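Local coordinates for SsRai1 (Scheffersomyces stipitis, PDB 5BTO), which removes NAD caps from the 5' ends of RNAs as a metal-dependent decapping nuclease and binds and stimulates the exoribonuclease RAT1, at residues 28-32 and 93-97; 69-75 and 177-183; 139-144 and 394-399. The contacts are given in a common frame with arbitrary orientation. Residue numbers count along the deposited sequence, not the author numbering.

Interaction 1 (28-32 and 93-97)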
loop_
_atom_site.group_PDB
_atom_site.type_symbol
_atom_site.label_atom_id
_atom_site.label_comp_id
_atom_site.label_asym_id
_atom_site.label_seq_id
_atom_site.Cartn_x
_atom_site.Cartn_y
_atom_site.Cartn_z
ATOM N N GLU A 28 0.771 -28.883 -15.491
ATOM C CA GLU A 28 0.732 -28.611 -16.923
ATOM C C GLU A 28 -0.556 -29.159 -17.524
ATOM O O GLU A 28 -0.956 -30.307 -17.231
ATOM C CB GLU A 28 1.919 -29.253 -17.653
ATOM C CG GLU A 28 1.920 -28.954 -19.155
ATOM C CD GLU A 28 3.121 -29.540 -19.882
ATOM O OE1 GLU A 28 4.253 -29.016 -19.725
ATOM O OE2 GLU A 28 2.924 -30.518 -20.623
ATOM N N ILE A 29 -1.189 -28.371 -18.384
ATOM C CA ILE A 29 -2.371 -28.868 -19.099
ATOM C C ILE A 29 -2.168 -28.981 -20.612
ATOM O O ILE A 29 -2.827 -29.785 -21.266
ATOM C CB ILE A 29 -3.661 -28.068 -18.773
ATOM C CG1 ILE A 29 -3.425 -26.564 -18.915
ATOM C CG2 ILE A 29 -4.148 -28.405 -17.378
ATOM C CD1 ILE A 29 -4.731 -25.761 -19.070
ATOM N N PHE A 30 -1.260 -28.181 -21.167
ATOM C CA PHE A 30 -0.872 -28.331 -22.573
ATOM C C PHE A 30 0.459 -27.645 -22.841
ATOM O O PHE A 30 0.974 -26.938 -21.984
ATOM C CB PHE A 30 -1.972 -27.841 -23.546
ATOM C CG PHE A 30 -2.351 -26.377 -23.403
ATOM C CD1 PHE A 30 -3.361 -25.989 -22.530
ATOM C CD2 PHE A 30 -1.748 -25.401 -24.190
ATOM C CE1 PHE A 30 -3.738 -24.648 -22.414
ATOM C CE2 PHE A 30 -2.124 -24.042 -24.074
ATOM C CZ PHE A 30 -3.122 -23.683 -23.196
ATOM N N ALA A 31 1.016 -27.863 -24.025
ATOM C CA ALA A 31 2.253 -27.200 -24.402
ATOM C C ALA A 31 2.176 -26.783 -25.853
ATOM O O ALA A 31 1.329 -27.265 -26.598
ATOM C CB ALA A 31 3.458 -28.131 -24.160
ATOM N N PHE A 32 3.037 -25.852 -26.245
ATOM C CA PHE A 32 3.242 -25.563 -27.658
ATOM C C PHE A 32 4.694 -25.166 -27.878
ATOM O O PHE A 32 5.449 -25.037 -26.915
ATOM C CB PHE A 32 2.232 -24.528 -28.198
ATOM C CG PHE A 32 2.343 -23.141 -27.591
ATOM C CD1 PHE A 32 1.743 -22.847 -26.375
ATOM C CD2 PHE A 32 2.997 -22.123 -28.273
ATOM C CE1 PHE A 32 1.818 -21.560 -25.836
ATOM C CE2 PHE A 32 3.074 -20.832 -27.744
ATOM C CZ PHE A 32 2.484 -20.552 -26.526
ATOM N N ALA A 93 -3.271 -22.105 -28.909
ATOM C CA ALA A 93 -3.039 -23.344 -28.176
ATOM C C ALA A 93 -4.166 -23.618 -27.178
ATOM O O ALA A 93 -4.579 -24.757 -27.000
ATOM C CB ALA A 93 -1.690 -23.290 -27.459
ATOM N N LEU A 94 -4.661 -22.567 -26.524
ATOM C CA LEU A 94 -5.725 -22.719 -25.532
ATOM C C LEU A 94 -7.025 -23.187 -26.180
ATOM O O LEU A 94 -7.746 -24.027 -25.634
ATOM C CB LEU A 94 -5.964 -21.392 -24.791
ATOM C CG LEU A 94 -7.114 -21.383 -23.787
ATOM C CD1 LEU A 94 -6.921 -22.401 -22.673
ATOM C CD2 LEU A 94 -7.265 -19.969 -23.209
ATOM N N THR A 95 -7.318 -22.644 -27.351
ATOM C CA THR A 95 -8.519 -23.036 -28.083
ATOM C C THR A 95 -8.476 -24.535 -28.379
ATOM O O THR A 95 -9.459 -25.248 -28.186
ATOM C CB THR A 95 -8.657 -22.236 -29.384
ATOM O OG1 THR A 95 -8.832 -20.844 -29.068
ATOM C CG2 THR A 95 -9.871 -22.714 -30.180
ATOM N N LYS A 96 -7.326 -24.996 -28.839
ATOM C CA LYS A 96 -7.160 -26.412 -29.170
ATOM C C LYS A 96 -7.366 -27.267 -27.929
ATOM O O LYS A 96 -8.036 -28.301 -27.968
ATOM C CB LYS A 96 -5.780 -26.628 -29.773
ATOM C CG LYS A 96 -5.488 -28.063 -30.225
ATOM C CD LYS A 96 -4.096 -28.120 -30.825
ATOM C CE LYS A 96 -3.746 -29.527 -31.315
ATOM N NZ LYS A 96 -4.715 -30.005 -32.351
ATOM N N TYR A 97 -6.789 -26.835 -26.813
ATOM C CA TYR A 97 -6.981 -27.547 -25.559
ATOM C C TYR A 97 -8.457 -27.613 -25.134
ATOM O O TYR A 97 -8.957 -28.675 -24.742
ATOM C CB TYR A 97 -6.118 -26.930 -24.443
ATOM C CG TYR A 97 -6.477 -27.469 -23.081
ATOM C CD1 TYR A 97 -6.001 -28.701 -22.659
ATOM C CD2 TYR A 97 -7.326 -26.763 -22.229
ATOM C CE1 TYR A 97 -6.335 -29.211 -21.434
ATOM C CE2 TYR A 97 -7.669 -27.273 -20.988
ATOM C CZ TYR A 97 -7.169 -28.505 -20.602
ATOM O OH TYR A 97 -7.494 -29.041 -19.379
#
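Phe30 is the main bump of this contact. Its ring leaves strand 28-32 and enters a hollow on helix 93-97 formed by Ala93, Leu94 and Tyr97. Three close approaches line the hollow: Phe30 CE2 to Ala93 CB at 3.5 Å, Phe30 CZ to Leu94 CA at 3.6 Å and Phe30 CD1 to Tyr97 CB at 3.5 Å. The carbonyl Ala93 O lies over one face of the ring. Ala93 is small, so the ring can come close to the helix backbone. The methyl CB of Ala93 is in turn a small knob between two aromatics, since it also lies 3.6 Å from Phe32 CD1. Tyr97 closes the other end. Its ring is within 26° of parallel to that of Phe30, but the two are slid apart and barely overlap. Instead, Ile29 CD1 sits over the face of Tyr97 in a CH-pi contact, 3.8 Å from Tyr97 CE2. Consecutive residues Ile29 and Phe30 can both point at the helix because they form a classic beta bulge opposite Val220. The axes of the two segments approach to 9.0 Å at an angle of 130°. Strand 27-34 pairs with strand 216-225 in the large mixed sheet, and helix 87-101 packs against this sheet. On the helix, Leu94 and Thr95 also touch helix 392-400.

Interaction 2 (69-75 and 177-183)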
loop_
_atom_site.group_PDB
_atom_site.type_symbol
_atom_site.label_atom_id
_atom_site.label_comp_id
_atom_site.label_asym_id
_atom_site.label_seq_id
_atom_site.Cartn_x
_atom_site.Cartn_y
_atom_site.Cartn_z
ATOM N N GLN A 69 31.593 -18.726 -25.692
ATOM C CA GLN A 69 31.449 -17.732 -26.750
ATOM C C GLN A 69 31.813 -18.328 -28.107
ATOM O O GLN A 69 31.783 -17.637 -29.123
ATOM C CB GLN A 69 32.274 -16.470 -26.470
ATOM C CG GLN A 69 33.778 -16.666 -26.550
ATOM C CD GLN A 69 34.528 -15.350 -26.613
ATOM O OE1 GLN A 69 34.073 -14.398 -27.243
ATOM N NE2 GLN A 69 35.679 -15.287 -25.954
ATOM N N ALA A 70 32.145 -19.617 -28.122
ATOM C CA ALA A 70 32.523 -20.282 -29.366
ATOM C C ALA A 70 31.321 -20.449 -30.291
ATOM O O ALA A 70 30.218 -20.774 -29.846
ATOM C CB ALA A 70 33.172 -21.630 -29.081
ATOM N N GLY A 71 31.542 -20.228 -31.582
ATOM C CA GLY A 71 30.475 -20.324 -32.560
ATOM C C GLY A 71 29.609 -19.079 -32.604
ATOM O O GLY A 71 28.596 -19.043 -33.301
ATOM N N TYR A 72 30.010 -18.052 -31.863
ATOM C CA TYR A 72 29.221 -16.829 -31.770
ATOM C C TYR A 72 28.896 -16.242 -33.138
ATOM O O TYR A 72 27.817 -15.684 -33.347
ATOM C CB TYR A 72 29.940 -15.787 -30.912
ATOM C CG TYR A 72 29.305 -14.417 -30.971
ATOM C CD1 TYR A 72 28.100 -14.160 -30.328
ATOM C CD2 TYR A 72 29.911 -13.380 -31.663
ATOM C CE1 TYR A 72 27.516 -12.908 -30.378
ATOM C CE2 TYR A 72 29.332 -12.124 -31.721
ATOM C CZ TYR A 72 28.135 -11.894 -31.077
ATOM O OH TYR A 72 27.556 -10.646 -31.131
ATOM N N ALA A 73 29.836 -16.384 -34.065
ATOM C CA ALA A 73 29.721 -15.809 -35.400
ATOM C C ALA A 73 28.467 -16.257 -36.146
ATOM O O ALA A 73 27.972 -15.545 -37.022
ATOM C CB ALA A 73 30.966 -16.138 -36.217
ATOM N N LYS A 74 27.957 -17.435 -35.800
ATOM C CA LYS A 74 26.846 -18.021 -36.541
ATOM C C LYS A 74 25.533 -17.965 -35.768
ATOM O O LYS A 74 24.539 -18.549 -36.196
ATOM C CB LYS A 74 27.153 -19.475 -36.897
ATOM C CG LYS A 74 28.528 -19.715 -37.494
ATOM C CD LYS A 74 28.799 -21.208 -37.580
ATOM C CE LYS A 74 28.368 -21.901 -36.289
ATOM N NZ LYS A 74 28.444 -23.387 -36.372
ATOM N N PHE A 75 25.528 -17.270 -34.635
ATOM C CA PHE A 75 24.320 -17.178 -33.816
ATOM C C PHE A 75 23.136 -16.751 -34.671
ATOM O O PHE A 75 23.157 -15.688 -35.290
ATOM C CB PHE A 75 24.519 -16.199 -32.657
ATOM C CG PHE A 75 23.352 -16.132 -31.701
ATOM C CD1 PHE A 75 22.636 -17.274 -31.370
ATOM C CD2 PHE A 75 22.990 -14.929 -31.111
ATOM C CE1 PHE A 75 21.577 -17.214 -30.485
ATOM C CE2 PHE A 75 21.932 -14.865 -30.222
ATOM C CZ PHE A 75 21.224 -16.009 -29.911
ATOM N N ARG A 177 27.849 -10.866 -26.455
ATOM C CA ARG A 177 28.424 -12.190 -26.246
ATOM C C ARG A 177 27.911 -12.858 -24.968
ATOM O O ARG A 177 27.710 -14.074 -24.933
ATOM C CB ARG A 177 29.949 -12.120 -26.257
ATOM C CG ARG A 177 30.487 -11.791 -27.633
ATOM C CD ARG A 177 31.974 -11.563 -27.626
ATOM N NE ARG A 177 32.448 -11.231 -28.964
ATOM C CZ ARG A 177 32.886 -12.125 -29.843
ATOM N NH1 ARG A 177 32.921 -13.412 -29.525
ATOM N NH2 ARG A 177 33.294 -11.732 -31.041
ATOM N N CYS A 178 27.687 -12.064 -23.925
ATOM C CA CYS A 178 27.075 -12.581 -22.701
ATOM C C CYS A 178 25.692 -13.171 -22.985
ATOM O O CYS A 178 25.326 -14.213 -22.440
ATOM C CB CYS A 178 26.974 -11.490 -21.631
ATOM S SG CYS A 178 28.539 -11.047 -20.825
ATOM N N GLU A 179 24.923 -12.506 -23.841
ATOM C CA GLU A 179 23.595 -13.004 -24.199
ATOM C C GLU A 179 23.719 -14.324 -24.949
ATOM O O GLU A 179 22.975 -15.271 -24.697
ATOM C CB GLU A 179 22.839 -11.989 -25.063
ATOM C CG GLU A 179 21.411 -12.422 -25.387
ATOM C CD GLU A 179 20.783 -11.632 -26.526
ATOM O OE1 GLU A 179 19.554 -11.752 -26.723
ATOM O OE2 GLU A 179 21.512 -10.900 -27.227
ATOM N N PHE A 180 24.664 -14.377 -25.880
ATOM C CA PHE A 180 24.900 -15.583 -26.660
ATOM C C PHE A 180 25.283 -16.757 -25.769
ATOM O O PHE A 180 24.801 -17.875 -25.961
ATOM C CB PHE A 180 25.997 -15.342 -27.699
ATOM C CG PHE A 180 26.455 -16.592 -28.394
ATOM C CD1 PHE A 180 25.736 -17.110 -29.461
ATOM C CD2 PHE A 180 27.601 -17.252 -27.981
ATOM C CE1 PHE A 180 26.156 -18.261 -30.107
ATOM C CE2 PHE A 180 28.023 -18.406 -28.619
ATOM C CZ PHE A 180 27.297 -18.914 -29.681
ATOM N N SER A 181 26.152 -16.495 -24.795
ATOM C CA SER A 181 26.674 -17.536 -23.916
ATOM C C SER A 181 25.585 -18.354 -23.216
ATOM O O SER A 181 25.779 -19.535 -22.944
ATOM C CB SER A 181 27.659 -16.945 -22.896
ATOM O OG SER A 181 27.002 -16.151 -21.919
ATOM N N GLY A 182 24.445 -17.731 -22.928
ATOM C CA GLY A 182 23.343 -18.430 -22.289
ATOM C C GLY A 182 22.742 -19.468 -23.221
ATOM O O GLY A 182 22.501 -20.614 -22.828
ATOM N N TYR A 183 22.503 -19.065 -24.465
ATOM C CA TYR A 183 22.011 -19.982 -25.483
ATOM C C TYR A 183 23.044 -21.059 -25.813
ATOM O O TYR A 183 22.685 -22.210 -26.060
ATOM C CB TYR A 183 21.602 -19.225 -26.750
ATOM C CG TYR A 183 20.476 -18.236 -26.530
ATOM C CD1 TYR A 183 19.164 -18.664 -26.407
ATOM C CD2 TYR A 183 20.730 -16.874 -26.440
ATOM C CE1 TYR A 183 18.132 -17.764 -26.202
ATOM C CE2 TYR A 183 19.704 -15.965 -26.233
ATOM C CZ TYR A 183 18.408 -16.417 -26.117
ATOM O OH TYR A 183 17.380 -15.523 -25.915
#
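Arg177 opens the helical side of the contact. Its CG lies over the face of the Tyr72 ring in a CH-pi contact, 4.1 Å from the centroid. Its NH1 makes a weak hydrogen bond to Gln69 OE1 at 2.7 Å, while its NE forms a salt bridge with Asp173. Phe180, one turn on, is the buried centre. Residues 69-72 form a type II beta turn, with Gly71 at positive phi, and this turn wraps around the Phe180 ring. Tyr72 CA sits over its face, and the Tyr72 ring points an edge at the same ring in a T-shaped pair, with planes at 84°. Phe180 then turns its own edge to the face of Phe75, with Phe180 CD1 3.4 Å from Phe75 CG. These rings belong to an aromatic cluster between the loop and helix 169-188. Tyr183 is its last member, with CD2 3.6 Å from Phe75 CZ. The Tyr183 side chain lies about 4 Å from that of Glu186, a metal ligand on the same helix.

Interaction 3 (139-144 and 394-399)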
loop_
_atom_site.group_PDB
_atom_site.type_symbol
_atom_site.label_atom_id
_atom_site.label_comp_id
_atom_site.label_asym_id
_atom_site.label_seq_id
_atom_site.Cartn_x
_atom_site.Cartn_y
_atom_site.Cartn_z
ATOM N N TYR A 139 -12.853 -10.713 -20.507
ATOM C CA TYR A 139 -13.591 -11.330 -21.586
ATOM C C TYR A 139 -14.038 -12.715 -21.136
ATOM O O TYR A 139 -13.269 -13.458 -20.522
ATOM C CB TYR A 139 -12.728 -11.405 -22.851
ATOM C CG TYR A 139 -13.417 -12.090 -24.006
ATOM C CD1 TYR A 139 -14.375 -11.420 -24.763
ATOM C CD2 TYR A 139 -13.111 -13.403 -24.338
ATOM C CE1 TYR A 139 -15.018 -12.055 -25.820
ATOM C CE2 TYR A 139 -13.744 -14.040 -25.383
ATOM C CZ TYR A 139 -14.693 -13.364 -26.124
ATOM O OH TYR A 139 -15.320 -14.006 -27.171
ATOM N N ASP A 140 -15.292 -13.051 -21.418
ATOM C CA ASP A 140 -15.842 -14.341 -21.025
ATOM C C ASP A 140 -15.555 -14.672 -19.560
ATOM O O ASP A 140 -15.232 -15.807 -19.225
ATOM C CB ASP A 140 -15.304 -15.439 -21.944
ATOM C CG ASP A 140 -16.239 -16.636 -22.056
ATOM O OD1 ASP A 140 -17.397 -16.566 -21.591
ATOM O OD2 ASP A 140 -15.813 -17.652 -22.641
ATOM N N GLY A 141 -15.679 -13.675 -18.689
ATOM C CA GLY A 141 -15.529 -13.890 -17.262
ATOM C C GLY A 141 -14.100 -14.115 -16.798
ATOM O O GLY A 141 -13.879 -14.577 -15.683
ATOM N N GLN A 142 -13.138 -13.774 -17.648
ATOM C CA GLN A 142 -11.723 -14.027 -17.360
ATOM C C GLN A 142 -10.878 -12.800 -17.681
ATOM O O GLN A 142 -11.254 -11.988 -18.530
ATOM C CB GLN A 142 -11.231 -15.227 -18.183
ATOM C CG GLN A 142 -12.024 -16.485 -17.928
ATOM C CD GLN A 142 -11.598 -17.651 -18.801
ATOM O OE1 GLN A 142 -11.320 -17.492 -19.992
ATOM N NE2 GLN A 142 -11.540 -18.834 -18.204
ATOM N N LEU A 143 -9.749 -12.645 -16.990
ATOM C CA LEU A 143 -8.825 -11.558 -17.306
ATOM C C LEU A 143 -7.673 -12.053 -18.170
ATOM O O LEU A 143 -7.040 -13.053 -17.853
ATOM C CB LEU A 143 -8.255 -10.916 -16.038
ATOM C CG LEU A 143 -9.232 -10.239 -15.081
ATOM C CD1 LEU A 143 -8.447 -9.459 -14.009
ATOM C CD2 LEU A 143 -10.192 -9.315 -15.849
ATOM N N PHE A 144 -7.414 -11.347 -19.262
ATOM C CA PHE A 144 -6.291 -11.653 -20.143
ATOM C C PHE A 144 -5.246 -10.563 -19.974
ATOM O O PHE A 144 -5.571 -9.373 -20.035
ATOM C CB PHE A 144 -6.772 -11.742 -21.600
ATOM C CG PHE A 144 -7.759 -12.850 -21.839
ATOM C CD1 PHE A 144 -9.086 -12.713 -21.452
ATOM C CD2 PHE A 144 -7.362 -14.026 -22.449
ATOM C CE1 PHE A 144 -10.002 -13.731 -21.661
ATOM C CE2 PHE A 144 -8.270 -15.053 -22.665
ATOM C CZ PHE A 144 -9.587 -14.911 -22.266
ATOM N N PHE A 394 -10.328 -17.124 -31.492
ATOM C CA PHE A 394 -10.603 -17.425 -30.099
ATOM C C PHE A 394 -11.992 -16.931 -29.689
ATOM O O PHE A 394 -12.734 -17.636 -29.010
ATOM C CB PHE A 394 -9.512 -16.809 -29.216
ATOM C CG PHE A 394 -9.737 -16.993 -27.746
ATOM C CD1 PHE A 394 -9.579 -18.239 -27.152
ATOM C CD2 PHE A 394 -10.067 -15.906 -26.946
ATOM C CE1 PHE A 394 -9.776 -18.404 -25.794
ATOM C CE2 PHE A 394 -10.264 -16.060 -25.591
ATOM C CZ PHE A 394 -10.117 -17.296 -25.007
ATOM N N LYS A 395 -12.345 -15.716 -30.096
ATOM C CA LYS A 395 -13.648 -15.169 -29.736
ATOM C C LYS A 395 -14.784 -15.993 -30.333
ATOM O O LYS A 395 -15.776 -16.276 -29.665
ATOM C CB LYS A 395 -13.766 -13.706 -30.169
ATOM C CG LYS A 395 -12.801 -12.790 -29.407
ATOM C CD LYS A 395 -13.017 -11.326 -29.732
ATOM C CE LYS A 395 -12.586 -10.987 -31.153
ATOM N NZ LYS A 395 -12.992 -9.583 -31.506
ATOM N N GLN A 396 -14.622 -16.387 -31.587
ATOM C CA GLN A 396 -15.646 -17.194 -32.246
ATOM C C GLN A 396 -15.828 -18.515 -31.504
ATOM O O GLN A 396 -16.953 -18.968 -31.276
ATOM C CB GLN A 396 -15.285 -17.437 -33.712
ATOM C CG GLN A 396 -16.391 -18.076 -34.524
ATOM C CD GLN A 396 -16.002 -18.245 -35.974
ATOM O OE1 GLN A 396 -15.666 -19.343 -36.413
ATOM N NE2 GLN A 396 -16.041 -17.153 -36.727
ATOM N N TRP A 397 -14.714 -19.125 -31.110
ATOM C CA TRP A 397 -14.780 -20.353 -30.335
ATOM C C TRP A 397 -15.536 -20.141 -29.029
ATOM O O TRP A 397 -16.471 -20.868 -28.731
ATOM C CB TRP A 397 -13.376 -20.924 -30.073
ATOM C CG TRP A 397 -13.313 -21.874 -28.918
ATOM C CD1 TRP A 397 -12.599 -21.713 -27.756
ATOM C CD2 TRP A 397 -13.987 -23.133 -28.800
ATOM N NE1 TRP A 397 -12.797 -22.787 -26.929
ATOM C CE2 TRP A 397 -13.643 -23.675 -27.545
ATOM C CE3 TRP A 397 -14.851 -23.853 -29.634
ATOM C CZ2 TRP A 397 -14.125 -24.902 -27.104
ATOM C CZ3 TRP A 397 -15.331 -25.072 -29.192
ATOM C CH2 TRP A 397 -14.964 -25.588 -27.941
ATOM N N ARG A 398 -15.125 -19.151 -28.234
ATOM C CA ARG A 398 -15.762 -18.952 -26.939
ATOM C C ARG A 398 -17.249 -18.609 -27.072
ATOM O O ARG A 398 -18.063 -19.031 -26.258
ATOM C CB ARG A 398 -15.015 -17.889 -26.127
ATOM C CG ARG A 398 -13.659 -18.371 -25.637
ATOM C CD ARG A 398 -13.817 -19.508 -24.642
ATOM N NE ARG A 398 -12.574 -19.757 -23.919
ATOM C CZ ARG A 398 -12.144 -19.023 -22.895
ATOM N NH1 ARG A 398 -12.851 -17.980 -22.476
ATOM N NH2 ARG A 398 -10.988 -19.322 -22.303
ATOM N N GLU A 399 -17.590 -17.853 -28.105
ATOM C CA GLU A 399 -18.993 -17.537 -28.391
ATOM C C GLU A 399 -19.802 -18.798 -28.647
ATOM O O GLU A 399 -20.961 -18.900 -28.247
ATOM C CB GLU A 399 -19.091 -16.609 -29.600
ATOM C CG GLU A 399 -18.674 -15.163 -29.330
ATOM C CD GLU A 399 -18.461 -14.384 -30.614
ATOM O OE1 GLU A 399 -18.792 -14.915 -31.692
ATOM O OE2 GLU A 399 -17.956 -13.245 -30.549
HETATM O O HOH W 1 -17.039 -12.227 -28.389
HETATM O O HOH W 2 -17.628 -19.345 -23.582
#
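The polar contacts centre on Arg398. Its NH1 forms a salt bridge with Asp140 OD2 at 3.0 Å. Both NH1 and NH2 donate to Gln142 OE1, each at 3.0 Å. Outside the two segments, Arg398 NE forms a salt bridge with Glu98 of helix 87-101. Two waters add bridges. One links Tyr139 OH (2.8 Å) to Glu399 OE2 (2.6 Å). The other donates to Asp140 OD2 and to the backbone Arg398 O, both at 2.7 Å. Apolar packing lies beside this network. Phe394 CE2 touches Phe144 CZ at 3.6 Å and Tyr139 CE2 at 4.0 Å, and the Phe144 and Phe394 rings meet obliquely. Tyr139 OH also rests against the helix backbone, 3.3 Å from Lys395 CA. Residues 139-142 form a type I' beta turn, with positive phi at Asp140 and Gly141. This is the tight two-residue turn of a beta hairpin, here joining strands 132-139 and 142-147 of the large sheet and docked on the C-terminal helix 392-400.

In the fold
Interactions 1 and 3 belong to one region. Their centres are 15 Å apart, and both reach the large mixed sheet. They touch directly: Leu94 and Thr95 of helix 87-101 pack on Phe394, Trp397 and Arg398 of helix 392-400. Interaction 1 is buried and apolar. Interaction 3 is partly buried and combines ring packing with a salt bridge and bridging waters. Interaction 2 stands apart at the surface, with its centre 41 Å from that of interaction 3 and on the opposite side of the chain's centre. It joins a loop to helix 169-188, mostly through aromatic rings. Interactions 1 and 2 both lie near substrate-site residues, through Phe32 beside Tyr114 and Tyr183 near Glu235.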